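PDB 2R55: StAR-related lipid transfer protein 5 from Homo sapiens, which probably binds cholesterol or related sterols in its START domain and may carry these or other lipids within the cell. Local coordinates for residues 174-179 with 188-193; 192-197 with 213-218; 55-60 with 68-73; 78-83 with 146-151; 27-32 with 137-142. All coordinates share one frame; numbering follows the deposited sequence.

Contact 1: residues 174-179 with 188-193; sequences CGCFCE and TNLVTF
Strands 174-179 and 188-193 run antiparallel, their axes approaching to 4.7 Å at 168°, and two backbone bonds close each of the pairs Gly175-Phe193, Phe177-Val191 and Glu179-Asn189; the shortest runs from Phe177 N to Val191 O at 2.7 Å. On the face that carries Phe177, Val191 and Phe193, Phe177 CE1 comes to the edge of the Phe193 ring, 3.9 Å from Phe193 CE2. Phe177 CG is anti to its carbonyl carbon (chi1 -72°), which brings the edge of its own ring up to Val191 O. Farther along this face Glu179 and Asn189 extend side by side, carboxylate and amide planes 23° apart, but the bond from Asn189 ND2 to Glu179 OE1 (3.1 Å) is weak; the carboxylate's stronger partner is Arg39, through a salt bridge. On the reverse face Leu190 CD1 spans two sulfurs, 4.0 Å from Cys176 SG and 4.2 Å from Cys178 SG, and the methyl of Thr192 also abuts Cys176 SG. Helix 21-40 covers the phenylalanine face, while helices 79-86 and 204-227 cover the cysteine face, as expected for a beta hairpin in the curved sheet of the START helix-grip fold.

Contact 2: residues 192-197 with 213-218; sequences TFFHTD and RSMTRF
Strand 192-194 and helix 213-218 approach to 10.2 Å between their axes, with N-to-C directions 146° apart, a separation bridged mainly by side chains. This is the grip of the START helix-grip fold: the long C-terminal helix 204-227 lies on the inner face of the curved sheet, and Phe194 and Thr192 point from the strand toward it. Phe194 is held on two sides. Over one face of its ring comes the end of Met215 in a Met-aromatic contact, with Met215 SD 4.1 Å from the Phe194 ring centroid and almost straight above it. The methyl follows over the same face, nearer the rim, where Met215 CE is 3.8 Å from Phe194 CG. Met215 CG is anti to the backbone N (chi1 -173°), and bends at the next two torsions fold the thioether across the ring. The outer edge of Phe194, by contrast, points at the face of Phe218, a T-shaped pair with centroids 5.4 Å apart and planes at 77°; Phe194 CZ leads, 3.9 Å from Phe218 CD1. Met215 also packs on Val56 and Tyr69, which extends this apolar patch across neighbouring strands. At the other end of the contact Thr192 and Phe218 reach toward each other from strand and helix, and the threonine methyl CG2 stops 3.7 Å from Phe218 CE2.

Contact 3: residues 55-60 with 68-73; sequences SVSWRP and LYRGEG
Ser55 holds Glu72 through two groups: its backbone O accepts from Glu72 N at 3.0 Å, and its hydroxyl OG donates to Glu72 O, also at 3.0 Å, from a position tilted 35° out of the carbonyl plane. Ser57-Arg70 and Arg59-Leu68 follow as antiparallel hydrogen-bonded pairs, the shortest link being Leu68 N to Arg59 O at 2.8 Å. Between them, in the non-hydrogen-bonded pair Trp58-Tyr69, Trp58 CB meets Tyr69 CE2 at 3.6 Å. On the opposite face Arg70 stretches out past Ser57, its CD 3.7 Å from Ser57 OG, and is fixed by a salt bridge from Arg70 NH1 to Glu72 OE1 (2.6 Å), which enters 37° above the carboxylate plane. Arg59 runs alongside Leu68, while its guanidinium bonds Ala43 O and makes a cation-pi contact with Trp45. This beta hairpin lies between strands 46-49 and 188-197 in the START sheet; Val56 and Tyr69 face helix 204-227, whereas Arg59, Leu68 and Arg70 touch helix 21-40.

Contact 4: residues 78-83 with 146-151; sequences TLEEVW and GTISSN
Ser149, whose backbone O lies 3.5 Å from Trp83 CH2, has a hydroxyl gripped from two directions: Ser149 OG accepts from Asn151 ND2 at 2.7 Å and makes a weak bond with Lys141 O on the next strand. Asn151 ND2 is bound by Leu139 O as well, so these polar ends are satisfied on the side of the strand away from helix 79-83. Toward the helix the contact is apolar. Ile148 CG2 sits 3.6 Å from the centroid of the six-membered ring of Trp83 and only 4° off its normal, a CH-pi contact over the centre of the ring. With Trp83 CG anti to its backbone N (chi1 168°), the indole reaches across to the strand, and Ser150 N lies near the ring plane at its edge. The other branch of the isoleucine meets the first turn of the helix, where Ile148 CD1 is 4.2 Å from Leu79 CG; Leu79 CD2 in turn packs 3.9 Å from Gly146 O. That turn begins with a capping box, in which Thr78 OG1 accepts from Glu81 N at 3.3 Å and Glu81 OE1 accepts a weak bond from Thr78 N in return. Helix and strand axes run nearly parallel, 15° apart. Trp83 and Val82 also touch Cys178 of the neighbouring strand, placing this short helix against the inner face of the curved sheet in the helix-grip fold of START domains.

Contact 5: residues 27-32 with 137-142; sequences MSEAVA and LVLVKR
Glu29 and Lys141 supply the charged part of this contact, a salt bridge in which Lys141 NZ donates to Glu29 OE2 at 3.1 Å. The two side chains meet at about a right angle: the lysine is fully extended from the strand, whereas the glutamate bends at its second torsion (chi2 68°) to bring its carboxylate across. The ammonium approaches from above the carboxylate, 40° out of its plane. The bridge lies at the border of the interface, and the aliphatic part of the lysine packs inward, with Lys141 CD 4.2 Å from Ala32 CB. In the START helix-grip fold the N-terminal helix lies across the outer face of the sheet; here helix 27-32 crosses strand 137-142 at -64°, with 8.4 Å between the axes at closest approach. Such a close approach fits the small residues Ser28 and Ala32 on the helix side facing the strand. The apolar contacts gather around them. Leu137 CD2 touches two residues of the helix, 3.8 Å from Met27 CG and 3.9 Å from Ser28 CB. One step along the strand face, Leu139 CB meets Ser28 CB at 4.0 Å, and Leu139 CD1 extends to 4.2 Å from Ala32 CB. The hydroxyl of Ser28 turns back to its own helix, where OG bonds the backbone O atoms of Ala24 and Ala25, and its CB is what packs on the leucines.

From the N terminus, helix 21-40 opens contact 5, which closes only at strand 132-142, over a hundred residues later. Within that span contact 3 closes a short hairpin, and helix 79-86 then opens contact 4. Contact 4 ends on strand 148-154, just beyond the end of contact 5, so these two cross; backbone bonds between strands 132-142 and 148-154 join them. Contact 1 follows as a second hairpin, and contact 2 starts on its last residues, Thr192 and Phe193, before closing on helix 204-227. Strand 188-197 pairs with strand 67-75, linking contacts 1 and 2 to contact 3. Together they tie three helices to one curved sheet.

Contact 1: residues 174-179 with 188-193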
# COMPACT_ATOMS: atom_id res chain seq x y z
N CYS A 174 3.81 0.06 5.27
CA CYS A 174 2.58 0.42 4.57
C CYS A 174 1.83 -0.82 4.18
O CYS A 174 2.34 -1.92 4.31
CB CYS A 174 2.88 1.20 3.29
SG CYS A 174 3.87 0.35 2.04
N GLY A 175 0.62 -0.62 3.67
CA GLY A 175 -0.18 -1.72 3.16
C GLY A 175 -1.64 -1.60 3.49
O GLY A 175 -2.17 -0.49 3.61
N CYS A 176 -2.28 -2.74 3.66
CA CYS A 176 -3.72 -2.83 3.77
C CYS A 176 -4.18 -3.70 4.92
O CYS A 176 -3.63 -4.78 5.13
CB CYS A 176 -4.28 -3.46 2.51
SG CYS A 176 -4.38 -2.28 1.25
N PHE A 177 -5.21 -3.22 5.62
CA PHE A 177 -6.00 -4.05 6.53
C PHE A 177 -7.37 -4.38 5.90
O PHE A 177 -8.15 -3.48 5.57
CB PHE A 177 -6.19 -3.33 7.86
CG PHE A 177 -4.95 -3.26 8.70
CD1 PHE A 177 -4.06 -2.20 8.57
CD2 PHE A 177 -4.67 -4.25 9.65
CE1 PHE A 177 -2.90 -2.11 9.37
CE2 PHE A 177 -3.52 -4.18 10.45
CZ PHE A 177 -2.62 -3.09 10.30
N CYS A 178 -7.63 -5.67 5.70
CA CYS A 178 -8.94 -6.13 5.22
C CYS A 178 -9.72 -6.71 6.40
O CYS A 178 -9.38 -7.79 6.87
CB CYS A 178 -8.78 -7.20 4.14
SG CYS A 178 -7.92 -6.70 2.63
N GLU A 179 -10.75 -6.00 6.87
CA GLU A 179 -11.43 -6.35 8.14
C GLU A 179 -12.89 -6.72 7.92
O GLU A 179 -13.67 -5.91 7.44
CB GLU A 179 -11.34 -5.20 9.18
CG GLU A 179 -10.00 -4.44 9.21
CD GLU A 179 -10.02 -3.16 10.06
OE1 GLU A 179 -11.07 -2.49 10.16
OE2 GLU A 179 -8.97 -2.81 10.63
N THR A 188 -17.04 -5.30 3.74
CA THR A 188 -15.65 -5.32 4.24
C THR A 188 -15.06 -3.91 4.46
O THR A 188 -15.18 -3.03 3.60
CB THR A 188 -14.70 -6.09 3.28
OG1 THR A 188 -15.32 -7.32 2.86
CG2 THR A 188 -13.37 -6.41 3.96
N ASN A 189 -14.42 -3.71 5.61
CA ASN A 189 -13.76 -2.45 5.93
C ASN A 189 -12.31 -2.55 5.47
O ASN A 189 -11.61 -3.52 5.80
CB ASN A 189 -13.83 -2.16 7.43
CG ASN A 189 -13.57 -0.70 7.77
OD1 ASN A 189 -14.43 0.17 7.61
ND2 ASN A 189 -12.37 -0.42 8.28
N LEU A 190 -11.88 -1.55 4.69
CA LEU A 190 -10.53 -1.45 4.18
C LEU A 190 -9.81 -0.18 4.66
O LEU A 190 -10.19 0.95 4.28
CB LEU A 190 -10.53 -1.49 2.64
CG LEU A 190 -9.18 -1.33 1.92
CD1 LEU A 190 -8.24 -2.51 2.21
CD2 LEU A 190 -9.36 -1.18 0.43
N VAL A 191 -8.78 -0.38 5.48
CA VAL A 191 -7.92 0.71 5.95
C VAL A 191 -6.52 0.51 5.37
O VAL A 191 -5.91 -0.57 5.54
CB VAL A 191 -7.87 0.77 7.49
CG1 VAL A 191 -7.21 2.08 7.96
CG2 VAL A 191 -9.26 0.65 8.06
N THR A 192 -6.04 1.52 4.66
CA THR A 192 -4.78 1.40 3.94
C THR A 192 -3.86 2.54 4.32
O THR A 192 -4.30 3.68 4.53
CB THR A 192 -4.96 1.48 2.42
OG1 THR A 192 -5.38 2.80 2.06
CG2 THR A 192 -5.97 0.46 1.90
N PHE A 193 -2.56 2.23 4.37
CA PHE A 193 -1.55 3.23 4.64
C PHE A 193 -0.56 3.31 3.50
O PHE A 193 0.03 2.31 3.10
CB PHE A 193 -0.82 2.90 5.94
CG PHE A 193 -1.72 2.88 7.12
CD1 PHE A 193 -2.06 4.05 7.76
CD2 PHE A 193 -2.28 1.69 7.55
CE1 PHE A 193 -2.92 4.04 8.83
CE2 PHE A 193 -3.15 1.67 8.62
CZ PHE A 193 -3.46 2.85 9.27

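Contact 2: residues 192-197 with 213-218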
# COMPACT_ATOMS: atom_id res chain seq x y z
N THR A 192 -6.04 1.52 4.66
CA THR A 192 -4.78 1.40 3.94
C THR A 192 -3.86 2.54 4.32
O THR A 192 -4.30 3.68 4.53
CB THR A 192 -4.96 1.48 2.42
OG1 THR A 192 -5.38 2.80 2.06
CG2 THR A 192 -5.97 0.46 1.90
N PHE A 193 -2.56 2.23 4.37
CA PHE A 193 -1.55 3.23 4.64
C PHE A 193 -0.56 3.31 3.50
O PHE A 193 0.03 2.31 3.10
CB PHE A 193 -0.82 2.90 5.94
CG PHE A 193 -1.72 2.88 7.12
CD1 PHE A 193 -2.06 4.05 7.76
CD2 PHE A 193 -2.28 1.69 7.55
CE1 PHE A 193 -2.92 4.04 8.83
CE2 PHE A 193 -3.15 1.67 8.62
CZ PHE A 193 -3.46 2.85 9.27
N PHE A 194 -0.40 4.52 2.97
CA PHE A 194 0.63 4.85 1.99
C PHE A 194 1.73 5.56 2.73
O PHE A 194 1.48 6.52 3.46
CB PHE A 194 0.04 5.75 0.91
CG PHE A 194 -0.80 5.03 -0.08
CD1 PHE A 194 -1.05 3.66 0.05
CD2 PHE A 194 -1.37 5.71 -1.14
CE1 PHE A 194 -1.83 2.99 -0.88
CE2 PHE A 194 -2.15 5.04 -2.07
CZ PHE A 194 -2.38 3.69 -1.94
N HIS A 195 2.96 5.07 2.58
CA HIS A 195 4.07 5.57 3.39
C HIS A 195 5.25 5.68 2.48
O HIS A 195 6.29 5.06 2.70
CB HIS A 195 4.38 4.55 4.47
CG HIS A 195 4.99 5.15 5.70
ND1 HIS A 195 5.04 4.47 6.90
CD2 HIS A 195 5.55 6.36 5.93
CE1 HIS A 195 5.62 5.24 7.80
NE2 HIS A 195 5.94 6.39 7.24
N THR A 196 5.08 6.48 1.45
CA THR A 196 5.93 6.37 0.28
C THR A 196 6.94 7.48 0.23
O THR A 196 6.61 8.63 0.47
CB THR A 196 5.07 6.45 -0.94
OG1 THR A 196 4.21 5.30 -0.95
CG2 THR A 196 5.90 6.49 -2.22
N ASP A 197 8.18 7.11 -0.06
CA ASP A 197 9.19 8.11 -0.41
C ASP A 197 9.41 8.06 -1.91
O ASP A 197 10.12 7.20 -2.43
CB ASP A 197 10.50 7.87 0.32
CG ASP A 197 11.53 8.93 0.03
OD1 ASP A 197 11.18 9.98 -0.56
OD2 ASP A 197 12.71 8.73 0.39
N ARG A 213 -4.97 12.59 -3.24
CA ARG A 213 -5.70 12.27 -4.45
C ARG A 213 -5.43 10.85 -4.90
O ARG A 213 -6.31 10.19 -5.45
CB ARG A 213 -5.29 13.22 -5.57
CG ARG A 213 -5.69 14.67 -5.36
CD ARG A 213 -6.22 15.32 -6.67
NE ARG A 213 -5.19 15.45 -7.70
CZ ARG A 213 -5.42 15.78 -8.98
NH1 ARG A 213 -6.66 16.04 -9.41
NH2 ARG A 213 -4.40 15.86 -9.82
N SER A 214 -4.22 10.38 -4.65
CA SER A 214 -3.80 9.04 -5.03
C SER A 214 -4.62 8.01 -4.24
O SER A 214 -5.07 7.01 -4.79
CB SER A 214 -2.30 8.86 -4.77
OG SER A 214 -1.78 7.70 -5.40
N MET A 215 -4.85 8.30 -2.95
CA MET A 215 -5.65 7.43 -2.07
C MET A 215 -7.14 7.36 -2.43
O MET A 215 -7.72 6.28 -2.45
CB MET A 215 -5.46 7.84 -0.61
CG MET A 215 -6.10 6.91 0.42
SD MET A 215 -5.08 5.48 0.83
CE MET A 215 -3.82 6.21 1.85
N THR A 216 -7.76 8.51 -2.69
CA THR A 216 -9.19 8.56 -3.07
C THR A 216 -9.48 7.86 -4.42
O THR A 216 -10.54 7.27 -4.60
CB THR A 216 -9.71 10.00 -3.16
OG1 THR A 216 -9.02 10.70 -4.20
CG2 THR A 216 -9.55 10.71 -1.83
N ARG A 217 -8.51 7.95 -5.33
CA ARG A 217 -8.54 7.25 -6.61
C ARG A 217 -8.31 5.76 -6.45
O ARG A 217 -8.87 4.95 -7.20
CB ARG A 217 -7.46 7.84 -7.55
CG ARG A 217 -7.98 8.88 -8.51
CD ARG A 217 -6.99 10.04 -8.69
NE ARG A 217 -7.21 10.73 -9.97
CZ ARG A 217 -8.25 11.52 -10.24
NH1 ARG A 217 -9.19 11.76 -9.32
NH2 ARG A 217 -8.35 12.07 -11.44
N PHE A 218 -7.45 5.40 -5.50
CA PHE A 218 -7.15 4.01 -5.19
C PHE A 218 -8.44 3.27 -4.80
O PHE A 218 -8.76 2.20 -5.34
CB PHE A 218 -6.08 3.95 -4.10
CG PHE A 218 -5.85 2.58 -3.51
CD1 PHE A 218 -4.93 1.70 -4.09
CD2 PHE A 218 -6.49 2.19 -2.34
CE1 PHE A 218 -4.70 0.44 -3.51
CE2 PHE A 218 -6.27 0.94 -1.78
CZ PHE A 218 -5.37 0.06 -2.36

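Contact 3: residues 55-60 with 68-73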
# COMPACT_ATOMS: atom_id res chain seq x y z
N SER A 55 -12.21 8.37 3.07
CA SER A 55 -11.74 9.40 3.99
C SER A 55 -10.23 9.26 4.11
O SER A 55 -9.70 8.18 4.42
CB SER A 55 -12.35 9.19 5.36
OG SER A 55 -11.94 7.94 5.86
N VAL A 56 -9.51 10.34 3.83
CA VAL A 56 -8.08 10.27 3.94
C VAL A 56 -7.56 11.33 4.89
O VAL A 56 -8.06 12.45 4.93
CB VAL A 56 -7.36 10.27 2.54
CG1 VAL A 56 -8.18 9.48 1.50
CG2 VAL A 56 -7.11 11.66 2.05
N SER A 57 -6.57 10.94 5.69
CA SER A 57 -5.89 11.86 6.58
C SER A 57 -4.41 11.53 6.54
O SER A 57 -4.02 10.52 5.94
CB SER A 57 -6.44 11.72 8.00
OG SER A 57 -6.60 10.36 8.35
N TRP A 58 -3.60 12.37 7.16
CA TRP A 58 -2.16 12.21 7.10
C TRP A 58 -1.57 12.52 8.46
O TRP A 58 -2.28 12.98 9.37
CB TRP A 58 -1.55 13.13 6.01
CG TRP A 58 -1.69 14.57 6.36
CD1 TRP A 58 -2.78 15.37 6.16
CD2 TRP A 58 -0.71 15.39 7.01
NE1 TRP A 58 -2.55 16.63 6.65
CE2 TRP A 58 -1.29 16.67 7.18
CE3 TRP A 58 0.59 15.17 7.47
CZ2 TRP A 58 -0.60 17.74 7.79
CZ3 TRP A 58 1.28 16.23 8.09
CH2 TRP A 58 0.68 17.50 8.23
N ARG A 59 -0.27 12.24 8.61
CA ARG A 59 0.53 12.75 9.71
C ARG A 59 2.02 12.64 9.37
O ARG A 59 2.38 11.84 8.52
CB ARG A 59 0.20 12.04 11.03
CG ARG A 59 0.93 10.74 11.24
CD ARG A 59 0.31 9.99 12.38
NE ARG A 59 1.10 8.82 12.72
CZ ARG A 59 0.82 8.02 13.74
NH1 ARG A 59 -0.23 8.28 14.51
NH2 ARG A 59 1.58 6.95 13.97
N PRO A 60 2.87 13.41 10.06
CA PRO A 60 4.31 13.26 9.80
C PRO A 60 4.76 11.83 10.08
O PRO A 60 4.42 11.26 11.11
CB PRO A 60 4.96 14.21 10.82
CG PRO A 60 3.89 15.15 11.23
CD PRO A 60 2.60 14.41 11.11
N LEU A 68 2.87 10.06 6.42
CA LEU A 68 2.17 8.79 6.32
C LEU A 68 0.71 9.10 6.07
O LEU A 68 0.14 9.98 6.74
CB LEU A 68 2.34 8.01 7.63
CG LEU A 68 1.46 6.82 8.04
CD1 LEU A 68 1.62 5.63 7.10
CD2 LEU A 68 1.74 6.40 9.51
N TYR A 69 0.10 8.37 5.14
CA TYR A 69 -1.28 8.60 4.70
C TYR A 69 -2.18 7.42 5.08
O TYR A 69 -1.77 6.26 4.96
CB TYR A 69 -1.34 8.85 3.18
CG TYR A 69 -0.78 10.20 2.80
CD1 TYR A 69 0.57 10.35 2.47
CD2 TYR A 69 -1.59 11.33 2.79
CE1 TYR A 69 1.10 11.61 2.14
CE2 TYR A 69 -1.07 12.59 2.46
CZ TYR A 69 0.27 12.72 2.14
OH TYR A 69 0.77 13.96 1.83
N ARG A 70 -3.40 7.73 5.52
CA ARG A 70 -4.33 6.75 6.02
C ARG A 70 -5.66 6.87 5.28
O ARG A 70 -6.31 7.92 5.30
CB ARG A 70 -4.53 6.99 7.51
CG ARG A 70 -5.60 6.10 8.20
CD ARG A 70 -6.17 6.82 9.40
NE ARG A 70 -6.71 5.92 10.40
CZ ARG A 70 -7.92 5.37 10.35
NH1 ARG A 70 -8.73 5.60 9.31
NH2 ARG A 70 -8.31 4.55 11.32
N GLY A 71 -6.03 5.78 4.62
CA GLY A 71 -7.31 5.69 3.93
C GLY A 71 -8.25 4.78 4.70
O GLY A 71 -7.85 3.71 5.16
N GLU A 72 -9.50 5.21 4.84
CA GLU A 72 -10.52 4.36 5.43
C GLU A 72 -11.80 4.41 4.61
O GLU A 72 -12.22 5.48 4.12
CB GLU A 72 -10.76 4.74 6.90
CG GLU A 72 -11.99 4.10 7.55
CD GLU A 72 -11.83 3.84 9.06
OE1 GLU A 72 -11.16 4.65 9.76
OE2 GLU A 72 -12.39 2.82 9.53
N GLY A 73 -12.41 3.24 4.43
CA GLY A 73 -13.54 3.11 3.53
C GLY A 73 -14.10 1.70 3.45
O GLY A 73 -13.36 0.73 3.24

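Contact 4: residues 78-83 with 146-151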
# COMPACT_ATOMS: atom_id res chain seq x y z
N THR A 78 -17.21 -9.24 -0.55
CA THR A 78 -16.79 -10.29 0.37
C THR A 78 -15.32 -10.10 0.70
O THR A 78 -14.56 -9.64 -0.15
CB THR A 78 -16.97 -11.71 -0.22
OG1 THR A 78 -15.91 -11.97 -1.15
CG2 THR A 78 -18.31 -11.84 -0.92
N LEU A 79 -14.93 -10.47 1.91
CA LEU A 79 -13.58 -10.27 2.44
C LEU A 79 -12.47 -10.84 1.56
O LEU A 79 -11.39 -10.26 1.47
CB LEU A 79 -13.49 -10.85 3.86
CG LEU A 79 -12.15 -11.08 4.57
CD1 LEU A 79 -11.50 -9.78 5.11
CD2 LEU A 79 -12.35 -12.05 5.70
N GLU A 80 -12.72 -11.96 0.90
CA GLU A 80 -11.67 -12.58 0.08
C GLU A 80 -11.65 -12.12 -1.38
O GLU A 80 -10.68 -12.38 -2.11
CB GLU A 80 -11.70 -14.10 0.22
CG GLU A 80 -11.11 -14.56 1.55
CD GLU A 80 -11.69 -15.87 2.02
OE1 GLU A 80 -11.57 -16.88 1.28
OE2 GLU A 80 -12.26 -15.91 3.13
N GLU A 81 -12.72 -11.44 -1.79
CA GLU A 81 -12.72 -10.69 -3.04
C GLU A 81 -11.85 -9.44 -2.92
O GLU A 81 -11.00 -9.18 -3.78
CB GLU A 81 -14.14 -10.32 -3.46
CG GLU A 81 -14.78 -11.30 -4.44
CD GLU A 81 -16.29 -11.09 -4.58
OE1 GLU A 81 -16.84 -10.23 -3.85
OE2 GLU A 81 -16.92 -11.78 -5.42
N VAL A 82 -12.05 -8.68 -1.84
CA VAL A 82 -11.28 -7.45 -1.65
C VAL A 82 -9.83 -7.79 -1.44
O VAL A 82 -8.96 -7.04 -1.87
CB VAL A 82 -11.79 -6.54 -0.48
CG1 VAL A 82 -13.30 -6.56 -0.39
CG2 VAL A 82 -11.17 -6.94 0.83
N TRP A 83 -9.56 -8.91 -0.79
CA TRP A 83 -8.18 -9.30 -0.53
C TRP A 83 -7.52 -9.73 -1.82
O TRP A 83 -6.41 -9.30 -2.13
CB TRP A 83 -8.07 -10.37 0.55
CG TRP A 83 -6.70 -10.96 0.62
CD1 TRP A 83 -6.31 -12.16 0.11
CD2 TRP A 83 -5.54 -10.38 1.22
NE1 TRP A 83 -4.97 -12.36 0.35
CE2 TRP A 83 -4.47 -11.29 1.04
CE3 TRP A 83 -5.29 -9.18 1.90
CZ2 TRP A 83 -3.19 -11.04 1.51
CZ3 TRP A 83 -4.01 -8.94 2.35
CH2 TRP A 83 -2.97 -9.87 2.16
N GLY A 146 -10.36 -12.19 11.87
CA GLY A 146 -10.55 -12.52 10.46
C GLY A 146 -9.78 -11.58 9.56
O GLY A 146 -9.48 -11.90 8.40
N THR A 147 -9.45 -10.40 10.09
CA THR A 147 -8.66 -9.42 9.39
C THR A 147 -7.48 -10.09 8.70
O THR A 147 -6.77 -10.90 9.30
CB THR A 147 -8.18 -8.28 10.33
OG1 THR A 147 -9.32 -7.56 10.82
CG2 THR A 147 -7.29 -7.30 9.61
N ILE A 148 -7.31 -9.76 7.42
CA ILE A 148 -6.14 -10.15 6.66
C ILE A 148 -5.43 -8.83 6.35
O ILE A 148 -6.09 -7.84 6.01
CB ILE A 148 -6.52 -10.92 5.36
CG1 ILE A 148 -7.65 -11.92 5.63
CG2 ILE A 148 -5.31 -11.66 4.80
CD1 ILE A 148 -8.27 -12.55 4.40
N SER A 149 -4.11 -8.80 6.48
CA SER A 149 -3.37 -7.56 6.25
C SER A 149 -2.14 -7.74 5.36
O SER A 149 -1.59 -8.85 5.25
CB SER A 149 -2.95 -6.92 7.57
OG SER A 149 -1.69 -7.43 8.00
N SER A 150 -1.72 -6.64 4.73
CA SER A 150 -0.49 -6.64 3.98
C SER A 150 0.41 -5.60 4.58
O SER A 150 -0.02 -4.50 4.93
CB SER A 150 -0.72 -6.38 2.48
OG SER A 150 -1.46 -5.20 2.25
N ASN A 151 1.68 -5.96 4.69
CA ASN A 151 2.65 -5.18 5.44
C ASN A 151 3.94 -5.15 4.65
O ASN A 151 4.64 -6.15 4.54
CB ASN A 151 2.87 -5.81 6.82
CG ASN A 151 1.56 -6.00 7.61
OD1 ASN A 151 1.09 -5.10 8.30
ND2 ASN A 151 0.98 -7.18 7.51

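Contact 5: residues 27-32 with 137-142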
# COMPACT_ATOMS: atom_id res chain seq x y z
N MET A 27 12.42 -8.60 10.63
CA MET A 27 12.23 -7.20 10.25
C MET A 27 10.88 -6.98 9.59
O MET A 27 10.33 -5.88 9.64
CB MET A 27 13.40 -6.64 9.43
CG MET A 27 13.68 -7.27 8.08
SD MET A 27 14.86 -6.27 7.08
CE MET A 27 13.76 -5.01 6.39
N SER A 28 10.33 -8.02 9.00
CA SER A 28 8.98 -7.96 8.46
C SER A 28 7.93 -7.99 9.56
O SER A 28 6.89 -7.36 9.43
CB SER A 28 8.74 -9.14 7.53
OG SER A 28 9.13 -10.33 8.16
N GLU A 29 8.21 -8.73 10.64
CA GLU A 29 7.34 -8.73 11.81
C GLU A 29 7.27 -7.36 12.47
O GLU A 29 6.18 -6.90 12.83
CB GLU A 29 7.76 -9.79 12.82
CG GLU A 29 6.59 -10.38 13.61
CD GLU A 29 5.64 -11.23 12.75
OE1 GLU A 29 6.00 -11.57 11.60
OE2 GLU A 29 4.54 -11.56 13.23
N ALA A 30 8.42 -6.71 12.62
CA ALA A 30 8.48 -5.30 13.02
C ALA A 30 7.56 -4.41 12.18
O ALA A 30 6.95 -3.48 12.69
CB ALA A 30 9.92 -4.78 12.96
N VAL A 31 7.48 -4.71 10.89
CA VAL A 31 6.72 -3.89 9.95
C VAL A 31 5.23 -3.95 10.26
O VAL A 31 4.60 -2.91 10.46
CB VAL A 31 6.99 -4.30 8.49
CG1 VAL A 31 5.97 -3.69 7.54
CG2 VAL A 31 8.40 -3.91 8.10
N ALA A 32 4.70 -5.17 10.33
CA ALA A 32 3.33 -5.41 10.73
C ALA A 32 3.01 -4.83 12.13
O ALA A 32 1.93 -4.26 12.33
CB ALA A 32 3.03 -6.89 10.69
N LEU A 137 9.92 -5.69 1.09
CA LEU A 137 9.67 -6.88 1.88
C LEU A 137 8.22 -6.82 2.31
O LEU A 137 7.84 -5.95 3.08
CB LEU A 137 10.59 -6.93 3.09
CG LEU A 137 10.61 -8.23 3.89
CD1 LEU A 137 11.01 -9.41 3.03
CD2 LEU A 137 11.57 -8.06 5.04
N VAL A 138 7.41 -7.73 1.76
CA VAL A 138 5.97 -7.75 2.04
C VAL A 138 5.54 -9.05 2.71
O VAL A 138 5.76 -10.15 2.19
CB VAL A 138 5.08 -7.44 0.78
CG1 VAL A 138 5.56 -8.20 -0.46
CG2 VAL A 138 3.61 -7.75 1.06
N LEU A 139 4.94 -8.89 3.89
CA LEU A 139 4.48 -9.98 4.72
C LEU A 139 2.97 -9.89 4.82
O LEU A 139 2.42 -8.81 5.10
CB LEU A 139 5.12 -9.89 6.12
CG LEU A 139 4.81 -10.78 7.35
CD1 LEU A 139 3.65 -10.27 8.19
CD2 LEU A 139 4.64 -12.29 7.06
N VAL A 140 2.32 -11.02 4.55
CA VAL A 140 0.90 -11.18 4.81
C VAL A 140 0.76 -11.79 6.20
O VAL A 140 1.40 -12.79 6.53
CB VAL A 140 0.25 -12.12 3.77
CG1 VAL A 140 -1.19 -12.43 4.16
CG2 VAL A 140 0.31 -11.52 2.37
N LYS A 141 -0.08 -11.18 7.03
CA LYS A 141 -0.32 -11.68 8.37
C LYS A 141 -1.81 -11.62 8.62
O LYS A 141 -2.46 -10.65 8.22
CB LYS A 141 0.42 -10.84 9.40
CG LYS A 141 0.52 -11.46 10.81
CD LYS A 141 1.33 -10.55 11.75
CE LYS A 141 1.34 -11.07 13.18
NZ LYS A 141 2.00 -10.08 14.10
N ARG A 142 -2.33 -12.64 9.28
CA ARG A 142 -3.76 -12.81 9.48
C ARG A 142 -4.10 -12.70 10.96
O ARG A 142 -3.40 -13.26 11.80
CB ARG A 142 -4.18 -14.18 8.95
CG ARG A 142 -3.46 -14.51 7.65
CD ARG A 142 -3.54 -15.95 7.24
NE ARG A 142 -3.60 -15.99 5.78
CZ ARG A 142 -4.73 -16.06 5.09
NH1 ARG A 142 -5.90 -16.14 5.71
NH2 ARG A 142 -4.68 -16.07 3.76